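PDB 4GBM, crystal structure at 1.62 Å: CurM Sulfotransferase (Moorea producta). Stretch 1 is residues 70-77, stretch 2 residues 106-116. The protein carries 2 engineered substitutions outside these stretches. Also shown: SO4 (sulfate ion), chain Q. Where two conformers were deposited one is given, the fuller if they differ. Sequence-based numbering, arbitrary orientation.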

# COMPACT_ATOMS: atom_id res chain seq x y z
N ASN A 70 -3.38 12.44 13.72
CA ASN A 70 -3.40 13.89 13.61
C ASN A 70 -2.08 14.55 13.98
O ASN A 70 -1.69 15.55 13.38
CB ASN A 70 -4.54 14.49 14.45
CG ASN A 70 -5.91 14.16 13.90
OD1 ASN A 70 -6.13 14.18 12.68
ND2 ASN A 70 -6.85 13.85 14.78
N THR A 71 -1.39 14.00 14.98
CA THR A 71 -0.14 14.58 15.49
C THR A 71 0.91 13.50 15.71
O THR A 71 0.58 12.32 15.84
CB THR A 71 -0.34 15.31 16.83
OG1 THR A 71 -0.68 14.35 17.84
CG2 THR A 71 -1.42 16.39 16.73
N MET A 72 2.18 13.90 15.74
CA MET A 72 3.27 12.95 15.91
C MET A 72 3.31 12.27 17.29
O MET A 72 3.77 11.13 17.39
CB MET A 72 4.62 13.60 15.59
CG MET A 72 4.81 13.86 14.10
SD MET A 72 4.83 12.33 13.11
CE MET A 72 6.50 11.75 13.40
N LYS A 73 2.84 12.95 18.33
CA LYS A 73 2.72 12.34 19.65
C LYS A 73 1.64 11.25 19.67
O LYS A 73 1.84 10.19 20.27
CB LYS A 73 2.44 13.37 20.74
CG LYS A 73 3.70 13.85 21.44
CD LYS A 73 3.38 14.56 22.75
CE LYS A 73 4.65 14.83 23.55
NZ LYS A 73 5.58 15.75 22.84
N GLU A 74 0.50 11.53 19.03
CA GLU A 74 -0.55 10.53 18.86
C GLU A 74 0.00 9.29 18.17
O GLU A 74 -0.23 8.16 18.61
CB GLU A 74 -1.70 11.08 18.02
CG GLU A 74 -2.72 11.93 18.76
CD GLU A 74 -3.91 12.29 17.88
OE1 GLU A 74 -4.67 13.21 18.26
OE2 GLU A 74 -4.07 11.67 16.80
N ARG A 75 0.73 9.51 17.07
CA ARG A 75 1.35 8.43 16.31
C ARG A 75 2.33 7.61 17.16
O ARG A 75 2.27 6.38 17.15
CB ARG A 75 2.06 9.00 15.08
CG ARG A 75 2.76 7.96 14.22
CD ARG A 75 3.53 8.62 13.09
NE ARG A 75 4.17 7.64 12.22
CZ ARG A 75 5.41 7.16 12.38
NH1 ARG A 75 6.16 7.55 13.41
NH2 ARG A 75 5.90 6.29 11.52
N GLN A 76 3.20 8.28 17.90
CA GLN A 76 4.19 7.61 18.75
C GLN A 76 3.50 6.74 19.80
O GLN A 76 3.93 5.61 20.06
CB GLN A 76 5.11 8.64 19.42
CG GLN A 76 6.35 8.05 20.10
CD GLN A 76 6.08 7.46 21.47
OE1 GLN A 76 5.38 8.06 22.29
NE2 GLN A 76 6.64 6.28 21.73
N GLU A 77 2.43 7.26 20.39
CA GLU A 77 1.70 6.59 21.46
C GLU A 77 0.86 5.40 20.97
O GLU A 77 0.69 4.42 21.70
CB GLU A 77 0.80 7.58 22.20
CG GLU A 77 1.56 8.62 23.03
CD GLU A 77 0.70 9.82 23.44
OE1 GLU A 77 -0.37 10.04 22.83
OE2 GLU A 77 1.11 10.54 24.37
N LEU A 106 16.02 12.64 14.69
CA LEU A 106 15.19 13.63 14.00
C LEU A 106 13.70 13.37 14.24
O LEU A 106 12.95 14.29 14.59
CB LEU A 106 15.50 13.64 12.49
CG LEU A 106 14.61 14.50 11.58
CD1 LEU A 106 14.63 15.97 11.99
CD2 LEU A 106 15.04 14.34 10.12
N ILE A 107 13.27 12.12 14.06
CA ILE A 107 11.88 11.75 14.29
C ILE A 107 11.45 12.04 15.74
O ILE A 107 10.36 12.56 15.98
CB ILE A 107 11.60 10.28 13.88
CG1 ILE A 107 11.71 10.16 12.36
CG2 ILE A 107 10.21 9.83 14.35
CD1 ILE A 107 11.94 8.75 11.85
N LYS A 108 12.33 11.74 16.69
CA LYS A 108 12.03 12.03 18.09
C LYS A 108 11.85 13.52 18.35
O LYS A 108 11.06 13.92 19.20
CB LYS A 108 13.11 11.45 19.01
CG LYS A 108 13.05 9.93 19.13
CD LYS A 108 13.92 9.43 20.26
CE LYS A 108 13.86 7.91 20.35
NZ LYS A 108 12.46 7.41 20.48
N ASP A 109 12.58 14.35 17.59
CA ASP A 109 12.44 15.80 17.73
C ASP A 109 11.08 16.26 17.21
O ASP A 109 10.45 17.15 17.81
CB ASP A 109 13.57 16.53 17.00
CG ASP A 109 13.69 17.97 17.44
OD1 ASP A 109 14.36 18.22 18.46
OD2 ASP A 109 13.12 18.85 16.77
N LEU A 110 10.63 15.66 16.11
CA LEU A 110 9.31 15.98 15.55
C LEU A 110 8.22 15.56 16.53
O LEU A 110 7.22 16.26 16.67
CB LEU A 110 9.10 15.27 14.20
CG LEU A 110 10.19 15.41 13.13
CD1 LEU A 110 9.75 14.72 11.83
CD2 LEU A 110 10.57 16.88 12.87
N GLU A 111 8.43 14.44 17.20
CA GLU A 111 7.50 13.95 18.22
C GLU A 111 7.48 14.85 19.46
O GLU A 111 6.41 15.12 20.01
CB GLU A 111 7.84 12.50 18.61
CG GLU A 111 7.65 11.51 17.45
CD GLU A 111 8.23 10.13 17.74
OE1 GLU A 111 9.14 10.02 18.60
OE2 GLU A 111 7.79 9.15 17.09
N SER A 112 8.66 15.31 19.88
CA SER A 112 8.77 16.16 21.06
C SER A 112 8.08 17.51 20.85
O SER A 112 7.43 18.02 21.77
CB SER A 112 10.24 16.35 21.47
OG SER A 112 10.94 17.13 20.52
N GLN A 113 8.22 18.08 19.66
CA GLN A 113 7.54 19.34 19.34
C GLN A 113 6.06 19.10 19.02
O GLN A 113 5.24 20.02 19.04
CB GLN A 113 8.22 20.08 18.18
CG GLN A 113 7.71 21.51 18.03
CD GLN A 113 8.38 22.30 16.93
OE1 GLN A 113 9.11 21.75 16.10
NE2 GLN A 113 8.14 23.60 16.90
N ASN A 114 5.73 17.83 18.75
CA ASN A 114 4.38 17.40 18.42
C ASN A 114 3.84 18.05 17.14
O ASN A 114 2.76 18.63 17.13
CB ASN A 114 3.41 17.56 19.59
CG ASN A 114 2.17 16.70 19.43
OD1 ASN A 114 2.17 15.74 18.66
ND2 ASN A 114 1.11 17.03 20.16
N LEU A 115 4.61 17.93 16.07
CA LEU A 115 4.18 18.43 14.77
C LEU A 115 2.91 17.71 14.34
O LEU A 115 2.69 16.55 14.69
CB LEU A 115 5.27 18.23 13.72
CG LEU A 115 6.57 19.03 13.85
CD1 LEU A 115 7.33 18.90 12.53
CD2 LEU A 115 6.35 20.50 14.21
N SER A 116 2.07 18.40 13.57
CA SER A 116 0.94 17.73 12.95
C SER A 116 1.43 16.78 11.86
O SER A 116 2.52 16.96 11.31
CB SER A 116 -0.04 18.74 12.35
OG SER A 116 0.50 19.33 11.19
S SO4 Q . 9.69 5.14 12.52
O1 SO4 Q . 8.85 6.32 12.31
O2 SO4 Q . 8.82 4.07 13.00
O3 SO4 Q . 10.30 4.72 11.27
O4 SO4 Q . 10.68 5.48 13.54
O HOH W 1 -1.22 15.30 20.43
O HOH W 2 5.58 9.38 15.64
O HOH W 3 8.45 6.89 15.70

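Each stretch contributes one helix and a short connecting segment. Helix 72-77 starts just after Thr71. After helix 106-113, Asn114 is the first residue to leave helical phi/psi, with positive phi. The two axes approach to 8.4 Å, and their N-to-C directions differ by 116°. Beside the helices, Thr71 and Ser116 form a single backbone bridge, with their CA atoms 4.2 Å apart. Met72 N donates to Leu115 O at 2.9 Å. Two CA-H...O contacts accompany this bond: Ser116 CA to Asn70 O at 3.4 Å and Thr71 CA to Leu115 O at 3.5 Å.

The first turn of a helix has backbone NH groups without partners in the preceding turn. Here the other stretch supplies two of the acceptors. Leu115 O takes Met72 N, and Asn114 OD1 takes Lys73 N at 2.9 Å. Thr71, the N-cap residue, provides a third: its OG1 accepts from Glu74 N at 3.3 Å. Water 1 joins Thr71 OG1 (2.8 Å) to Asn114 ND2 (2.9 Å).

The end of helix 106-113 is also engaged. Lys73 NZ comes up to its end and donates to Glu111 O at 3.0 Å, placing a positive charge near carbonyls at the helix C-terminus.

The CA-to-CB bond of Met72 points toward the other stretch, and the residue is buried. Its CE lies 4.3 Å from Ile107 CG2 and 4.4 Å from Leu110 CB, while its CG is 4.4 Å from Leu115 CB. These are apolar contacts.

Arg75 and Glu111 carry opposite charges, but Arg75 NH1 and Glu111 OE2 are 4.3 Å apart, beyond a salt bridge. Water 2 bridges them: it accepts from Arg75 NH1 (2.9 Å) and donates to Glu111 OE2 (2.7 Å) and Met72 O (3.1 Å). Arg75 also binds the sulfate, with NH1 and NH2 donating to SO4 O1 at 3.2 and 3.1 Å.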